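PDB 5M2A: beta subunit of photoactivated adenylyl cyclase from Beggiatoa sp. PS, which senses blue light through a flavin-binding BLUF domain and, when photoactivated, probably makes cyclic AMP from ATP in its adenylyl cyclase domain. Local coordinates for residues Tyr10-Ile14 / Gly48-Gln52; Asn76-Leu80 / His123-Glu127. Residue numbers count along the deposited sequence, not the author numbering.

Contact 1. Residues Tyr10-Ile14 / Gly48-Gln52; sequences YISKI and GLFFQ. With FMN (flavin mononucleotide), chain F.
Strand Tyr10-Ile14 runs antiparallel to strand Leu49-Gln52, their axes 4.6 Å apart at an angle of 154°. Tyr10 and Gln52 form a hydrogen-bonded pair, with Tyr10 N to Gln52 O at 3.1 Å and Gln52 N to Tyr10 O at 3.0 Å. The Tyr10 ring, at chi1 p, rises from the same face as Gln52, and its OH donates a very short 2.5 Å hydrogen bond to Gln52 OE1. Ile11 sits across from Phe51 as a non-hydrogen-bonded pair on the other face, Ile11 CG2 lying 3.8 Å from Phe51 CD2; helix 110-129 packs on both. Ser12 returns to the flavin face and pairs with Phe50: Ser12 N to Phe50 O is 3.1 Å, Phe50 N to Ser12 O 2.9 Å, while Ser12 OG bonds His74. Lys13 makes a non-hydrogen-bonded pair with Leu49 (CA to CA 4.8 Å) on the Ile11 face, its all-t side chain extending into solvent. At Ile14 the ladder ends with Ile14 N to Gly48 O at 3.0 Å, Gly48 having positive phi. Ile14 CG1 makes a CH-pi contact 3.6 Å from the Phe50 ring centroid, and FMN C7M lies over the opposite face. Gln52 NE2 donates to FMN N5 at 3.0 Å and weakly to O4. This Tyr-Gln-flavin chain is the hallmark of BLUF photoreceptors: one amide couples tyrosine to chromophore, the relay that light is thought to rearrange.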
ATOM      1  N   TYR A  10      -6.053  12.856 -18.059  1.00 24.82           N
ATOM      2  CA  TYR A  10      -5.535  11.511 -17.883  1.00 24.90           C
ATOM      3  C   TYR A  10      -4.091  11.463 -18.346  1.00 23.07           C
ATOM      4  O   TYR A  10      -3.625  12.320 -19.102  1.00 23.28           O
ATOM      5  CB  TYR A  10      -6.381  10.462 -18.639  1.00 23.63           C
ATOM      6  CG  TYR A  10      -6.197  10.438 -20.139  1.00 24.70           C
ATOM      7  CD1 TYR A  10      -5.135   9.754 -20.726  1.00 25.67           C
ATOM      8  CD2 TYR A  10      -7.094  11.090 -20.975  1.00 25.97           C
ATOM      9  CE1 TYR A  10      -4.965   9.736 -22.101  1.00 29.79           C
ATOM     10  CE2 TYR A  10      -6.934  11.073 -22.348  1.00 33.22           C
ATOM     11  CZ  TYR A  10      -5.867  10.397 -22.908  1.00 31.46           C
ATOM     12  OH  TYR A  10      -5.701  10.378 -24.275  1.00 31.41           O
ATOM     13  N   ILE A  11      -3.388  10.437 -17.874  1.00 21.84           N
ATOM     14  CA  ILE A  11      -2.052  10.120 -18.348  1.00 23.35           C
ATOM     15  C   ILE A  11      -2.056   8.694 -18.884  1.00 26.69           C
ATOM     16  O   ILE A  11      -2.898   7.864 -18.525  1.00 27.57           O
ATOM     17  CB  ILE A  11      -0.995  10.282 -17.247  1.00 25.81           C
ATOM     18  CG1 ILE A  11      -1.367   9.428 -16.039  1.00 25.14           C
ATOM     19  CG2 ILE A  11      -0.882  11.730 -16.846  1.00 25.43           C
ATOM     20  CD1 ILE A  11      -0.383   9.547 -14.905  1.00 28.89           C
ATOM     21  N   SER A  12      -1.096   8.416 -19.757  1.00 25.88           N
ATOM     22  CA  SER A  12      -1.001   7.097 -20.359  1.00 28.08           C
ATOM     23  C   SER A  12       0.434   6.840 -20.785  1.00 31.58           C
ATOM     24  O   SER A  12       1.250   7.758 -20.895  1.00 27.11           O
ATOM     25  CB  SER A  12      -1.948   6.959 -21.552  1.00 26.18           C
ATOM     26  OG  SER A  12      -1.477   7.716 -22.648  1.00 29.06           O
ATOM     27  N   LYS A  13       0.727   5.565 -21.016  1.00 36.45           N
ATOM     28  CA  LYS A  13       2.004   5.123 -21.553  1.00 39.99           C
ATOM     29  C   LYS A  13       1.865   4.903 -23.050  1.00 40.36           C
ATOM     30  O   LYS A  13       0.983   4.162 -23.491  1.00 42.28           O
ATOM     31  CB  LYS A  13       2.469   3.832 -20.876  1.00 44.08           C
ATOM     32  CG  LYS A  13       3.830   3.349 -21.336  1.00 58.30           C
ATOM     33  CD  LYS A  13       4.250   2.088 -20.585  1.00 63.35           C
ATOM     34  CE  LYS A  13       5.600   1.584 -21.056  1.00 60.31           C
ATOM     35  NZ  LYS A  13       6.031   0.349 -20.334  1.00 68.34           N
ATOM     36  N   ILE A  14       2.736   5.546 -23.823  1.00 38.23           N
ATOM     37  CA  ILE A  14       2.737   5.362 -25.268  1.00 42.77           C
ATOM     38  C   ILE A  14       3.155   3.934 -25.589  1.00 49.07           C
ATOM     39  O   ILE A  14       4.196   3.456 -25.122  1.00 54.30           O
ATOM     40  CB  ILE A  14       3.671   6.381 -25.933  1.00 40.58           C
ATOM     41  CG1 ILE A  14       3.332   7.794 -25.449  1.00 38.58           C
ATOM     42  CG2 ILE A  14       3.587   6.269 -27.441  1.00 46.04           C
ATOM     43  CD1 ILE A  14       4.274   8.863 -25.966  1.00 39.98           C
ATOM     44  N   GLY A  48       7.811   9.114 -23.541  1.00 38.89           N
ATOM     45  CA  GLY A  48       6.975   7.933 -23.571  1.00 38.20           C
ATOM     46  C   GLY A  48       5.688   8.029 -22.789  1.00 37.49           C
ATOM     47  O   GLY A  48       5.058   7.001 -22.529  1.00 37.31           O
ATOM     48  N   LEU A  49       5.272   9.233 -22.402  1.00 35.54           N
ATOM     49  CA  LEU A  49       4.021   9.425 -21.685  1.00 29.44           C
ATOM     50  C   LEU A  49       3.139  10.409 -22.442  1.00 30.22           C
ATOM     51  O   LEU A  49       3.635  11.373 -23.026  1.00 29.65           O
ATOM     52  CB  LEU A  49       4.276   9.927 -20.260  1.00 34.65           C
ATOM     53  CG  LEU A  49       5.000   8.919 -19.359  1.00 36.92           C
ATOM     54  CD1 LEU A  49       5.208   9.475 -17.963  1.00 39.48           C
ATOM     55  CD2 LEU A  49       4.244   7.602 -19.309  1.00 41.49           C
ATOM     56  N   PHE A  50       1.837  10.139 -22.447  1.00 30.88           N
ATOM     57  CA  PHE A  50       0.829  11.061 -22.955  1.00 28.28           C
ATOM     58  C   PHE A  50       0.142  11.745 -21.779  1.00 27.52           C
ATOM     59  O   PHE A  50      -0.095  11.126 -20.740  1.00 24.62           O
ATOM     60  CB  PHE A  50      -0.228  10.332 -23.791  1.00 26.62           C
ATOM     61  CG  PHE A  50       0.179  10.040 -25.208  1.00 31.72           C
ATOM     62  CD1 PHE A  50       0.790  11.001 -25.989  1.00 31.77           C
ATOM     63  CD2 PHE A  50      -0.082   8.795 -25.770  1.00 38.45           C
ATOM     64  CE1 PHE A  50       1.147  10.730 -27.300  1.00 35.75           C
ATOM     65  CE2 PHE A  50       0.271   8.518 -27.082  1.00 40.94           C
ATOM     66  CZ  PHE A  50       0.887   9.488 -27.845  1.00 38.89           C
ATOM     67  N   PHE A  51      -0.176  13.025 -21.954  1.00 23.13           N
ATOM     68  CA  PHE A  51      -1.022  13.776 -21.034  1.00 22.26           C
ATOM     69  C   PHE A  51      -2.129  14.372 -21.881  1.00 23.81           C
ATOM     70  O   PHE A  51      -1.837  15.006 -22.894  1.00 24.63           O
ATOM     71  CB  PHE A  51      -0.261  14.917 -20.328  1.00 22.06           C
ATOM     72  CG  PHE A  51       1.040  14.503 -19.692  1.00 26.21           C
ATOM     73  CD1 PHE A  51       2.127  14.138 -20.471  1.00 34.07           C
ATOM     74  CD2 PHE A  51       1.193  14.527 -18.319  1.00 22.38           C
ATOM     75  CE1 PHE A  51       3.331  13.767 -19.883  1.00 36.77           C
ATOM     76  CE2 PHE A  51       2.401  14.155 -17.741  1.00 25.72           C
ATOM     77  CZ  PHE A  51       3.464  13.782 -18.528  1.00 26.37           C
ATOM     78  N   GLN A  52      -3.385  14.185 -21.494  1.00 23.32           N
ATOM     79  CA  GLN A  52      -4.432  14.821 -22.277  1.00 24.49           C
ATOM     80  C   GLN A  52      -5.495  15.430 -21.380  1.00 24.35           C
ATOM     81  O   GLN A  52      -5.888  14.846 -20.370  1.00 25.73           O
ATOM     82  CB  GLN A  52      -5.080  13.854 -23.279  1.00 25.95           C
ATOM     83  CG  GLN A  52      -5.906  14.603 -24.363  1.00 27.50           C
ATOM     84  CD  GLN A  52      -6.389  13.700 -25.482  1.00 34.22           C
ATOM     85  OE1 GLN A  52      -6.549  12.490 -25.299  1.00 38.22           O
ATOM     86  NE2 GLN A  52      -6.628  14.283 -26.650  1.00 38.19           N
TER
HETATM   87  N1  FMN F 404      -9.704  11.000 -31.053  1.00 44.27           N
HETATM   88  C2  FMN F 404     -10.539  12.101 -31.025  1.00 43.59           C
HETATM   89  O2  FMN F 404     -11.513  12.151 -31.768  1.00 46.12           O
HETATM   90  N3  FMN F 404     -10.296  13.143 -30.154  1.00 42.57           N
HETATM   91  C4  FMN F 404      -9.207  13.088 -29.308  1.00 39.50           C
HETATM   92  O4  FMN F 404      -8.981  14.016 -28.532  1.00 38.65           O
HETATM   93  C4A FMN F 404      -8.365  11.989 -29.334  1.00 39.49           C
HETATM   94  N5  FMN F 404      -7.284  11.955 -28.487  1.00 35.78           N
HETATM   95  C5A FMN F 404      -6.444  10.872 -28.500  1.00 39.03           C
HETATM   96  C6  FMN F 404      -5.360  10.852 -27.639  1.00 38.31           C
HETATM   97  C7  FMN F 404      -4.499   9.765 -27.641  1.00 39.50           C
HETATM   98  C7M FMN F 404      -3.331   9.767 -26.701  1.00 41.51           C
HETATM   99  C8  FMN F 404      -4.727   8.699 -28.510  1.00 42.31           C
HETATM  100  C8M FMN F 404      -3.805   7.519 -28.521  1.00 40.06           C
HETATM  101  C9  FMN F 404      -5.818   8.721 -29.374  1.00 43.19           C
HETATM  102  C9A FMN F 404      -6.681   9.810 -29.369  1.00 43.17           C
HETATM  103  N10 FMN F 404      -7.767   9.839 -30.221  1.00 45.32           N
HETATM  104  C10 FMN F 404      -8.612  10.934 -30.209  1.00 43.26           C
HETATM  105  C1' FMN F 404      -7.988   8.688 -31.166  1.00 47.91           C
HETATM  106  C2' FMN F 404      -9.237   7.866 -30.878  1.00 48.57           C
HETATM  107  O2' FMN F 404      -8.919   6.843 -29.965  1.00 47.34           O
HETATM  108  C3' FMN F 404      -9.724   7.249 -32.183  1.00 53.09           C
HETATM  109  O3' FMN F 404      -8.627   6.647 -32.840  1.00 49.53           O
HETATM  110  C4' FMN F 404     -10.327   8.320 -33.085  1.00 60.02           C
HETATM  111  O4' FMN F 404     -11.399   8.948 -32.419  1.00 54.13           O
HETATM  112  C5' FMN F 404     -10.835   7.726 -34.394  1.00 72.30           C
HETATM  113  O5' FMN F 404     -11.826   6.767 -34.101  1.00 79.58           O
HETATM  114  P   FMN F 404     -12.734   6.142 -35.271  1.00 84.82           P
HETATM  115  O1P FMN F 404     -13.822   7.136 -35.602  1.00 84.21           O
HETATM  116  O2P FMN F 404     -11.876   5.893 -36.493  1.00 86.50           O
HETATM  117  O3P FMN F 404     -13.341   4.843 -34.787  1.00 86.10           O

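Contact 2. Residues Asn76-Leu80 / His123-Glu127; sequences NILCL and HRVLE
One backbone carbonyl takes both terminal nitrogens of an arginine: Asn76 O accepts from Arg124 NH2 at 2.8 Å and from Arg124 NH1 at 3.0 Å. Asn76 has a left-handed backbone (phi/psi 48/55) at the corner where the chain turns into strand 77-83. Its side chain, modelled in two conformers, is placed with OD1 over a face of the guanidinium, without a direct hydrogen bond to it; a water instead donates to Asn76 OD1 (3.1 Å) and to Arg124 O (2.9 Å).

The strand and the helical turn His123-Glu127 cross nearly at right angles, 103° between their directions, with axes 11.6 Å apart, so side chains span the gap. Arg124 starts out sideways and bends over through an off-rotamer chi2 of -116°. Glu127 holds it from within the helix: Arg124 NE to Glu127 OE1 is 3.0 Å, and Arg124 NH1 forms a salt bridge to Glu127 OE2 at 2.7 Å. Glu127 OE1 also accepts from His123 ND1 at 2.7 Å, while His123 NE2 bonds Ser122 of the second subunit.

Leu78 and Leu80 press on these polar groups by van der Waals contact. Leu78 CB lies 3.6 Å from Arg124 NH1, and Leu78 CD2 3.3 Å from Glu127 CD and 3.8 Å from His123 CE1, at the imidazole edge; Leu80 CD2 approaches His123 CE1 to 3.6 Å. Ile77 and Cys79 belong to the other face, touching helix 58-69. The arrangement is that of a BLUF sheet with helix 110-129, which also meets its dimer mate, packed across the face that carries Ile11, Leu78 and Leu80.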
ATOM      1  N   ASN A  76      -1.824   1.506 -19.970  1.00 36.78           N
ATOM      2  CA  ASN A  76      -1.746   1.958 -18.577  0.50 33.41           C
ATOM      3  C   ASN A  76      -2.383   3.337 -18.425  1.00 35.15           C
ATOM      4  O   ASN A  76      -1.772   4.295 -17.942  1.00 30.14           O
ATOM      5  CB  ASN A  76      -0.301   1.957 -18.072  0.50 33.70           C
ATOM      6  CG  ASN A  76      -0.209   2.079 -16.554  0.50 35.48           C
ATOM      7  OD1 ASN A  76       0.811   2.509 -16.005  0.50 36.04           O
ATOM      8  ND2 ASN A  76      -1.285   1.709 -15.870  0.50 42.22           N
ATOM      9  N   ILE A  77      -3.635   3.432 -18.852  1.00 37.19           N
ATOM     10  CA  ILE A  77      -4.348   4.704 -18.833  1.00 37.62           C
ATOM     11  C   ILE A  77      -4.920   4.947 -17.444  1.00 34.21           C
ATOM     12  O   ILE A  77      -5.607   4.087 -16.879  1.00 36.17           O
ATOM     13  CB  ILE A  77      -5.452   4.717 -19.900  1.00 38.56           C
ATOM     14  CG1 ILE A  77      -4.845   4.471 -21.285  1.00 31.82           C
ATOM     15  CG2 ILE A  77      -6.218   6.036 -19.850  1.00 34.33           C
ATOM     16  CD1 ILE A  77      -5.866   4.088 -22.337  1.00 39.85           C
ATOM     17  N   LEU A  78      -4.643   6.124 -16.887  1.00 27.67           N
ATOM     18  CA  LEU A  78      -5.178   6.511 -15.587  1.00 24.68           C
ATOM     19  C   LEU A  78      -5.761   7.909 -15.708  1.00 28.13           C
ATOM     20  O   LEU A  78      -5.031   8.875 -15.962  1.00 25.06           O
ATOM     21  CB  LEU A  78      -4.112   6.453 -14.494  1.00 25.27           C
ATOM     22  CG  LEU A  78      -4.563   6.971 -13.125  1.00 32.09           C
ATOM     23  CD1 LEU A  78      -5.721   6.151 -12.589  1.00 32.86           C
ATOM     24  CD2 LEU A  78      -3.417   6.987 -12.123  1.00 33.21           C
ATOM     25  N   CYS A  79      -7.073   8.014 -15.536  1.00 26.78           N
ATOM     26  CA  CYS A  79      -7.713   9.317 -15.443  1.00 27.47           C
ATOM     27  C   CYS A  79      -7.446   9.903 -14.063  1.00 30.31           C
ATOM     28  O   CYS A  79      -7.744   9.269 -13.045  1.00 32.68           O
ATOM     29  CB  CYS A  79      -9.213   9.201 -15.702  1.00 32.57           C
ATOM     30  SG  CYS A  79     -10.076  10.789 -15.643  1.00 36.26           S
ATOM     31  N   LEU A  80      -6.889  11.115 -14.033  1.00 25.34           N
ATOM     32  CA  LEU A  80      -6.424  11.733 -12.797  1.00 31.47           C
ATOM     33  C   LEU A  80      -7.424  12.689 -12.178  1.00 29.40           C
ATOM     34  O   LEU A  80      -7.411  12.884 -10.957  1.00 31.39           O
ATOM     35  CB  LEU A  80      -5.126  12.503 -13.041  1.00 33.49           C
ATOM     36  CG  LEU A  80      -3.909  11.689 -13.453  1.00 33.55           C
ATOM     37  CD1 LEU A  80      -2.760  12.643 -13.690  1.00 37.36           C
ATOM     38  CD2 LEU A  80      -3.567  10.670 -12.380  1.00 29.52           C
ATOM     39  N   HIS A 123       4.894   9.338  -9.920  1.00 19.88           N
ATOM     40  CA  HIS A 123       3.480   9.012  -9.770  1.00 19.69           C
ATOM     41  C   HIS A 123       3.187   7.600 -10.262  1.00 19.57           C
ATOM     42  O   HIS A 123       2.482   6.828  -9.596  1.00 22.26           O
ATOM     43  CB  HIS A 123       2.650  10.047 -10.544  1.00 19.06           C
ATOM     44  CG  HIS A 123       1.172   9.987 -10.282  1.00 20.19           C
ATOM     45  ND1 HIS A 123       0.345   9.039 -10.847  1.00 21.05           N
ATOM     46  CD2 HIS A 123       0.368  10.795  -9.554  1.00 22.26           C
ATOM     47  CE1 HIS A 123      -0.903   9.255 -10.462  1.00 22.71           C
ATOM     48  NE2 HIS A 123      -0.914  10.313  -9.671  1.00 23.75           N
ATOM     49  N   ARG A 124       3.753   7.230 -11.412  1.00 21.31           N
ATOM     50  CA  ARG A 124       3.473   5.921 -11.986  1.00 21.82           C
ATOM     51  C   ARG A 124       4.055   4.803 -11.135  1.00 23.46           C
ATOM     52  O   ARG A 124       3.521   3.692 -11.139  1.00 24.71           O
ATOM     53  CB  ARG A 124       4.009   5.833 -13.416  1.00 24.93           C
ATOM     54  CG  ARG A 124       3.566   7.001 -14.298  1.00 29.53           C
ATOM     55  CD  ARG A 124       2.681   6.522 -15.426  1.00 34.86           C
ATOM     56  NE  ARG A 124       1.348   6.162 -14.966  1.00 30.07           N
ATOM     57  CZ  ARG A 124       0.402   5.677 -15.762  1.00 29.26           C
ATOM     58  NH1 ARG A 124      -0.785   5.370 -15.268  1.00 28.70           N
ATOM     59  NH2 ARG A 124       0.646   5.500 -17.055  1.00 30.56           N
ATOM     60  N   VAL A 125       5.136   5.073 -10.409  1.00 21.65           N
ATOM     61  CA  VAL A 125       5.657   4.085  -9.466  1.00 22.46           C
ATOM     62  C   VAL A 125       4.694   3.914  -8.299  1.00 22.71           C
ATOM     63  O   VAL A 125       4.281   2.795  -7.967  1.00 23.61           O
ATOM     64  CB  VAL A 125       7.052   4.497  -8.970  1.00 25.76           C
ATOM     65  CG1 VAL A 125       7.485   3.566  -7.842  1.00 27.69           C
ATOM     66  CG2 VAL A 125       8.052   4.427 -10.107  1.00 25.84           C
ATOM     67  N   LEU A 126       4.317   5.031  -7.673  1.00 20.40           N
ATOM     68  CA  LEU A 126       3.389   4.995  -6.544  1.00 21.54           C
ATOM     69  C   LEU A 126       2.086   4.285  -6.885  1.00 21.60           C
ATOM     70  O   LEU A 126       1.530   3.597  -6.024  1.00 22.88           O
ATOM     71  CB  LEU A 126       3.088   6.412  -6.064  1.00 25.85           C
ATOM     72  CG  LEU A 126       4.203   7.326  -5.559  1.00 31.11           C
ATOM     73  CD1 LEU A 126       3.616   8.373  -4.632  1.00 27.97           C
ATOM     74  CD2 LEU A 126       5.313   6.569  -4.868  1.00 32.78           C
ATOM     75  N   GLU A 127       1.570   4.464  -8.112  1.00 19.58           N
ATOM     76  CA  GLU A 127       0.351   3.768  -8.533  1.00 20.40           C
ATOM     77  C   GLU A 127       0.432   2.276  -8.293  1.00 25.01           C
ATOM     78  O   GLU A 127      -0.582   1.636  -7.979  1.00 23.07           O
ATOM     79  CB  GLU A 127       0.082   4.000 -10.020  1.00 22.95           C
ATOM     80  CG  GLU A 127      -0.461   5.374 -10.350  1.00 24.33           C
ATOM     81  CD  GLU A 127      -0.379   5.640 -11.835  1.00 28.26           C
ATOM     82  OE1 GLU A 127       0.206   6.672 -12.234  1.00 26.82           O
ATOM     83  OE2 GLU A 127      -0.868   4.785 -12.608  1.00 26.03           O
TER
HETATM   84  O   HOH W   1       1.694   2.338 -13.012  1.00 34.27           O

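In the fold
Contact 1 closes before contact 2 opens along the chain, yet their centres are only 9 Å apart. Strand 5-14 lies between strands 49-55 and 77-83 in the BLUF sheet, so the two contacts meet directly along it: Leu78 N is a probable hydrogen-bond partner of Ile11 O at 3.0 Å, and Ile11 CG2 packs on Leu80 CD1 at 3.8 Å. One face of this sheet meets the flavin, the other helix 110-129, and both contacts also touch the second subunit. The strands thus link the flavin on one face to the dimer interface on the other, a plausible route for a light signal heading towards the cyclase domain.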